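Local coordinates for protein TRAP-type transporter, periplasmic component (Cupriavidus necator, PDB 4P8B) that binds (S)-2-acetolactate and, as the periplasmic component of a TRAP transporter, probably delivers it for uptake, at residues R59-I64 against D260-Q266; F83-R87 against L139-V144. All coordinates share one frame; numbering follows the deposited sequence. Where two conformers were deposited one is given.

Interaction 1: residues R59-I64 against D260-Q266; sequences RTNGRI and DREIVKQ
A Schellman motif ends helix 44-59 and overlaps the type I' turn T60-R63, which lies against helix 258-279, where R63 reaches D260 in an end-on salt bridge. R63 bends at chi3 (-61°) and presents two nitrogens, one to each carboxylate oxygen: NH2 to OD1 at 2.5 Å and NH1 to OD2 of D260 at 2.7 Å. Guanidinium and carboxylate lie nearly coplanar, 19° apart, and both bonds are close to straight. OD1 uses its syn lone pair; NH1 meets OD2 on the syn side, tilted 21° from the carboxylate plane. The OH of Y29 also bonds D260 OD2, so the acid is probably held as a carboxylate. R63 N to T60 O closes the turn, and OG1 of T60, itself bonded to V56 O, accepts a bond from I64 N just beyond it. T60 CG2 rests on I263 CG2. Branched I64 fills the inner side, CD1 lying 4.0 Å from V264 CG2. At the outer side R59 runs extended past I263, its CB 3.5 Å from I263 CG2, to a salt bridge with D270. A water in the plane of its guanidinium takes a bond from R59 NH1 (2.9 Å) and gives one to I263 O (2.7 Å).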
loop_
_atom_site.group_PDB
_atom_site.type_symbol
_atom_site.label_atom_id
_atom_site.label_comp_id
_atom_site.label_asym_id
_atom_site.label_seq_id
_atom_site.Cartn_x
_atom_site.Cartn_y
_atom_site.Cartn_z
ATOM N N ARG A 59 -8.316 1.254 -26.117
ATOM C CA ARG A 59 -8.752 2.619 -26.424
ATOM C C ARG A 59 -7.748 3.403 -27.266
ATOM O O ARG A 59 -8.054 4.507 -27.751
ATOM C CB ARG A 59 -9.050 3.359 -25.111
ATOM C CG ARG A 59 -10.212 2.749 -24.338
ATOM C CD ARG A 59 -10.400 3.423 -22.985
ATOM N NE ARG A 59 -11.471 2.805 -22.202
ATOM C CZ ARG A 59 -11.794 3.142 -20.947
ATOM N NH1 ARG A 59 -11.142 4.107 -20.307
ATOM N NH2 ARG A 59 -12.788 2.518 -20.341
ATOM N N THR A 60 -6.558 2.845 -27.457
ATOM C CA THR A 60 -5.598 3.420 -28.398
ATOM C C THR A 60 -5.520 2.629 -29.696
ATOM O O THR A 60 -4.566 2.780 -30.454
ATOM C CB THR A 60 -4.178 3.508 -27.820
ATOM O OG1 THR A 60 -3.679 2.188 -27.529
ATOM C CG2 THR A 60 -4.183 4.371 -26.565
ATOM N N ASN A 61 -6.502 1.765 -29.920
ATOM C CA ASN A 61 -6.542 0.986 -31.153
ATOM C C ASN A 61 -5.329 0.068 -31.272
ATOM O O ASN A 61 -4.951 -0.335 -32.370
ATOM C CB ASN A 61 -6.616 1.918 -32.380
ATOM C CG ASN A 61 -7.938 2.676 -32.470
ATOM O OD1 ASN A 61 -8.995 2.141 -32.140
ATOM N ND2 ASN A 61 -7.886 3.925 -32.971
ATOM N N GLY A 62 -4.716 -0.281 -30.141
ATOM C CA GLY A 62 -3.566 -1.163 -30.160
ATOM C C GLY A 62 -2.239 -0.431 -30.231
ATOM O O GLY A 62 -1.184 -1.058 -30.265
ATOM N N ARG A 63 -2.278 0.899 -30.252
ATOM C CA ARG A 63 -1.057 1.666 -30.436
ATOM C C ARG A 63 -0.162 1.652 -29.217
ATOM O O ARG A 63 1.054 1.613 -29.336
ATOM C CB ARG A 63 -1.369 3.106 -30.833
ATOM C CG ARG A 63 -1.912 3.216 -32.263
ATOM C CD ARG A 63 -2.122 4.651 -32.711
ATOM N NE ARG A 63 -3.088 5.319 -31.874
ATOM C CZ ARG A 63 -2.771 6.177 -30.915
ATOM N NH1 ARG A 63 -1.497 6.498 -30.689
ATOM N NH2 ARG A 63 -3.730 6.712 -30.180
ATOM N N ILE A 64 -0.757 1.689 -28.032
ATOM C CA ILE A 64 0.044 1.617 -26.815
ATOM C C ILE A 64 -0.123 0.241 -26.179
ATOM O O ILE A 64 -1.205 -0.101 -25.693
ATOM C CB ILE A 64 -0.309 2.727 -25.820
ATOM C CG1 ILE A 64 -0.057 4.100 -26.446
ATOM C CG2 ILE A 64 0.533 2.562 -24.541
ATOM C CD1 ILE A 64 -0.398 5.263 -25.540
ATOM N N ASP A 260 -3.499 11.021 -26.530
ATOM C CA ASP A 260 -3.184 9.714 -25.952
ATOM C C ASP A 260 -2.988 9.812 -24.452
ATOM O O ASP A 260 -3.343 8.892 -23.688
ATOM C CB ASP A 260 -1.925 9.141 -26.587
ATOM C CG ASP A 260 -2.192 8.541 -27.941
ATOM O OD1 ASP A 260 -3.378 8.215 -28.199
ATOM O OD2 ASP A 260 -1.237 8.392 -28.743
ATOM N N ARG A 261 -2.407 10.916 -24.009
ATOM C CA ARG A 261 -2.250 11.139 -22.586
ATOM C C ARG A 261 -3.622 11.103 -21.946
ATOM O O ARG A 261 -3.797 10.502 -20.885
ATOM C CB ARG A 261 -1.527 12.462 -22.314
ATOM C CG ARG A 261 -0.069 12.429 -22.765
ATOM C CD ARG A 261 0.638 13.734 -22.494
ATOM N NE ARG A 261 1.629 14.014 -23.532
ATOM C CZ ARG A 261 1.814 15.193 -24.114
ATOM N NH1 ARG A 261 1.079 16.245 -23.770
ATOM N NH2 ARG A 261 2.745 15.314 -25.047
ATOM N N GLU A 262 -4.616 11.690 -22.597
ATOM C CA GLU A 262 -5.972 11.701 -22.058
ATOM C C GLU A 262 -6.551 10.290 -21.930
ATOM O O GLU A 262 -7.163 9.939 -20.913
ATOM C CB GLU A 262 -6.889 12.557 -22.933
ATOM C CG GLU A 262 -8.291 12.634 -22.400
ATOM C CD GLU A 262 -8.322 13.087 -20.959
ATOM O OE1 GLU A 262 -7.474 13.929 -20.592
ATOM O OE2 GLU A 262 -9.175 12.589 -20.189
ATOM N N ILE A 263 -6.367 9.472 -22.955
ATOM C CA ILE A 263 -6.817 8.086 -22.922
ATOM C C ILE A 263 -6.164 7.302 -21.773
ATOM O O ILE A 263 -6.838 6.599 -21.026
ATOM C CB ILE A 263 -6.500 7.383 -24.238
ATOM C CG1 ILE A 263 -7.309 8.044 -25.348
ATOM C CG2 ILE A 263 -6.833 5.897 -24.158
ATOM C CD1 ILE A 263 -8.715 7.547 -25.446
ATOM N N VAL A 264 -4.852 7.433 -21.637
ATOM C CA VAL A 264 -4.124 6.688 -20.619
ATOM C C VAL A 264 -4.542 7.117 -19.207
ATOM O O VAL A 264 -4.700 6.266 -18.318
ATOM C CB VAL A 264 -2.600 6.815 -20.820
ATOM C CG1 VAL A 264 -1.851 6.142 -19.661
ATOM C CG2 VAL A 264 -2.194 6.159 -22.135
ATOM N N LYS A 265 -4.732 8.418 -19.011
ATOM C CA LYS A 265 -5.196 8.961 -17.745
ATOM C C LYS A 265 -6.587 8.455 -17.427
ATOM O O LYS A 265 -6.819 7.963 -16.332
ATOM C CB LYS A 265 -5.178 10.488 -17.769
ATOM C CG LYS A 265 -5.685 11.121 -16.480
ATOM C CD LYS A 265 -5.332 12.598 -16.429
ATOM C CE LYS A 265 -5.675 13.204 -15.076
ATOM N NZ LYS A 265 -5.077 14.560 -14.897
ATOM N N GLN A 266 -7.531 8.546 -18.358
ATOM C CA GLN A 266 -8.882 8.073 -18.051
ATOM C C GLN A 266 -8.895 6.559 -17.800
ATOM O O GLN A 266 -9.668 6.051 -16.979
ATOM C CB GLN A 266 -9.869 8.442 -19.164
ATOM C CG GLN A 266 -11.302 8.067 -18.843
ATOM C CD GLN A 266 -11.833 8.803 -17.620
ATOM O OE1 GLN A 266 -11.719 10.021 -17.524
ATOM N NE2 GLN A 266 -12.413 8.062 -16.679
HETATM O O HOH W 1 -9.403 6.090 -21.519
#

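Interaction 2: residues F83-R87 against L139-V144; sequences FSAIR and LEKAGV
V144 opens the strand that follows helix 130-141 and sets its side chain against F83 and I86 of helix 82-88, which packs on side chains of the five-stranded sheet in this α/β solute-binding fold. Packing is tightest around the F83 ring. Its CE1 stands 3.9 Å from L139 CD2, and A142 CB comes to the ring edge, near its plane, 4.1 Å from CZ of F83. The V144 side chain has two conformers; in one of them CG2 lies 3.5 Å from F83 CZ, oblique to the ring, and CG1 lies 4.1 Å from I86 CG2. The ring gets there because CG of F83 stands anti to the backbone N (chi1 -173°), which swings a flat, wide side chain across to the other segment. Branched aliphatic side chains such as I86 suit this apolar layer.

The solvent side is looser and polar. R87, an exposed residue, lays its extended chain along the end of the other helix, with NE 2.8 Å from A142 O. G143 ends that helix with a Schellman motif, and its positive phi suits glycine. A water spans the backbones, donating to R87 O and to G143 O, each at 2.8 Å.

The F83 side chain is about 7 Å from that of N100, which binds (2S)-2-acetolactate, so the contact lies behind the pocket wall. F83 also meets the ring of W101. Helix 82-88 thus sits against V144 of edge strand 144-154 and V247 of neighbouring strand 241-249, beside the end of helix 130-141, whose L139 reaches I245.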
loop_
_atom_site.group_PDB
_atom_site.type_symbol
_atom_site.label_atom_id
_atom_site.label_comp_id
_atom_site.label_asym_id
_atom_site.label_seq_id
_atom_site.Cartn_x
_atom_site.Cartn_y
_atom_site.Cartn_z
ATOM N N PHE A 83 10.704 3.690 -7.218
ATOM C CA PHE A 83 10.419 5.064 -7.610
ATOM C C PHE A 83 11.568 5.630 -8.432
ATOM O O PHE A 83 11.350 6.303 -9.448
ATOM C CB PHE A 83 10.165 5.958 -6.396
ATOM C CG PHE A 83 9.699 7.333 -6.759
ATOM C CD1 PHE A 83 8.375 7.537 -7.092
ATOM C CD2 PHE A 83 10.575 8.409 -6.801
ATOM C CE1 PHE A 83 7.909 8.768 -7.425
ATOM C CE2 PHE A 83 10.112 9.670 -7.145
ATOM C CZ PHE A 83 8.776 9.845 -7.472
ATOM N N SER A 84 12.798 5.402 -7.984
ATOM C CA SER A 84 13.946 5.931 -8.717
ATOM C C SER A 84 14.016 5.349 -10.131
ATOM O O SER A 84 14.346 6.044 -11.088
ATOM C CB SER A 84 15.239 5.644 -7.959
ATOM O OG SER A 84 15.137 6.081 -6.617
ATOM N N ALA A 85 13.688 4.070 -10.269
ATOM C CA ALA A 85 13.701 3.433 -11.583
ATOM C C ALA A 85 12.624 4.023 -12.500
ATOM O O ALA A 85 12.837 4.163 -13.710
ATOM C CB ALA A 85 13.523 1.914 -11.432
ATOM N N ILE A 86 11.469 4.373 -11.926
ATOM C CA ILE A 86 10.444 5.081 -12.697
ATOM C C ILE A 86 10.933 6.478 -13.112
ATOM O O ILE A 86 10.820 6.841 -14.273
ATOM C CB ILE A 86 9.107 5.239 -11.926
ATOM C CG1 ILE A 86 8.516 3.892 -11.551
ATOM C CG2 ILE A 86 8.103 5.998 -12.793
ATOM C CD1 ILE A 86 7.479 3.971 -10.448
ATOM N N ARG A 87 11.471 7.238 -12.158
ATOM C CA ARG A 87 11.961 8.598 -12.419
ATOM C C ARG A 87 13.057 8.584 -13.484
ATOM O O ARG A 87 13.108 9.478 -14.341
ATOM C CB ARG A 87 12.476 9.209 -11.109
ATOM C CG ARG A 87 12.843 10.679 -11.174
ATOM C CD ARG A 87 13.444 11.142 -9.855
ATOM N NE ARG A 87 13.424 12.594 -9.727
ATOM C CZ ARG A 87 14.311 13.416 -10.275
ATOM N NH1 ARG A 87 14.191 14.722 -10.091
ATOM N NH2 ARG A 87 15.312 12.941 -11.010
ATOM N N LEU A 139 4.519 14.735 -6.552
ATOM C CA LEU A 139 5.003 13.683 -7.434
ATOM C C LEU A 139 5.312 14.204 -8.837
ATOM O O LEU A 139 6.341 13.861 -9.427
ATOM C CB LEU A 139 3.975 12.548 -7.506
ATOM C CG LEU A 139 3.798 11.720 -6.245
ATOM C CD1 LEU A 139 2.615 10.787 -6.417
ATOM C CD2 LEU A 139 5.064 10.949 -5.956
ATOM N N GLU A 140 4.425 15.038 -9.367
ATOM C CA GLU A 140 4.595 15.584 -10.706
ATOM C C GLU A 140 5.913 16.356 -10.792
ATOM O O GLU A 140 6.662 16.232 -11.768
ATOM C CB GLU A 140 3.395 16.459 -11.076
ATOM C CG GLU A 140 3.311 16.767 -12.565
ATOM C CD GLU A 140 4.297 17.834 -12.992
ATOM O OE1 GLU A 140 4.663 18.674 -12.143
ATOM O OE2 GLU A 140 4.707 17.827 -14.175
ATOM N N LYS A 141 6.224 17.119 -9.752
ATOM C CA LYS A 141 7.439 17.928 -9.766
ATOM C C LYS A 141 8.660 17.029 -9.745
ATOM O O LYS A 141 9.729 17.407 -10.236
ATOM C CB LYS A 141 7.475 18.881 -8.567
ATOM C CG LYS A 141 6.487 20.033 -8.648
ATOM C CD LYS A 141 6.623 20.955 -7.444
ATOM C CE LYS A 141 5.739 22.200 -7.568
ATOM N NZ LYS A 141 4.308 21.914 -7.234
ATOM N N ALA A 142 8.493 15.834 -9.180
ATOM C CA ALA A 142 9.587 14.878 -9.047
ATOM C C ALA A 142 9.852 14.067 -10.310
ATOM O O ALA A 142 10.753 13.229 -10.325
ATOM C CB ALA A 142 9.304 13.937 -7.884
ATOM N N GLY A 143 9.072 14.285 -11.361
ATOM C CA GLY A 143 9.331 13.621 -12.629
ATOM C C GLY A 143 8.546 12.344 -12.839
ATOM O O GLY A 143 8.864 11.531 -13.701
ATOM N N VAL A 144 7.463 12.184 -12.075
ATOM C CA VAL A 144 6.643 10.974 -12.113
ATOM C C VAL A 144 5.165 11.384 -12.165
ATOM O O VAL A 144 4.607 11.798 -11.146
ATOM C CB VAL A 144 6.953 10.091 -10.886
ATOM C CG1 VAL A 144 6.010 8.869 -10.789
ATOM C CG2 VAL A 144 8.417 9.641 -10.931
HETATM O O HOH W 2 11.571 11.786 -14.499
#

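Interaction 2 is nested along the chain inside the loop closed by interaction 1, and their nearest atoms are about 9 Å apart without touching. Each is partly buried and sets a helix against a segment where another helix ends in a Schellman motif, but the chemistry differs. Interaction 1, centred about 26 Å from the centre of the chain, combines a charged pair with apolar contacts of R59, I263, I64 and V264. Interaction 2, centred about 17 Å from that point, rests mainly on an aromatic and aliphatic cluster, with polar groups toward the solvent side. Strand 144-154 links them: V144 belongs to interaction 2, while L147 touches V264 of interaction 1. A bridging water occurs in both.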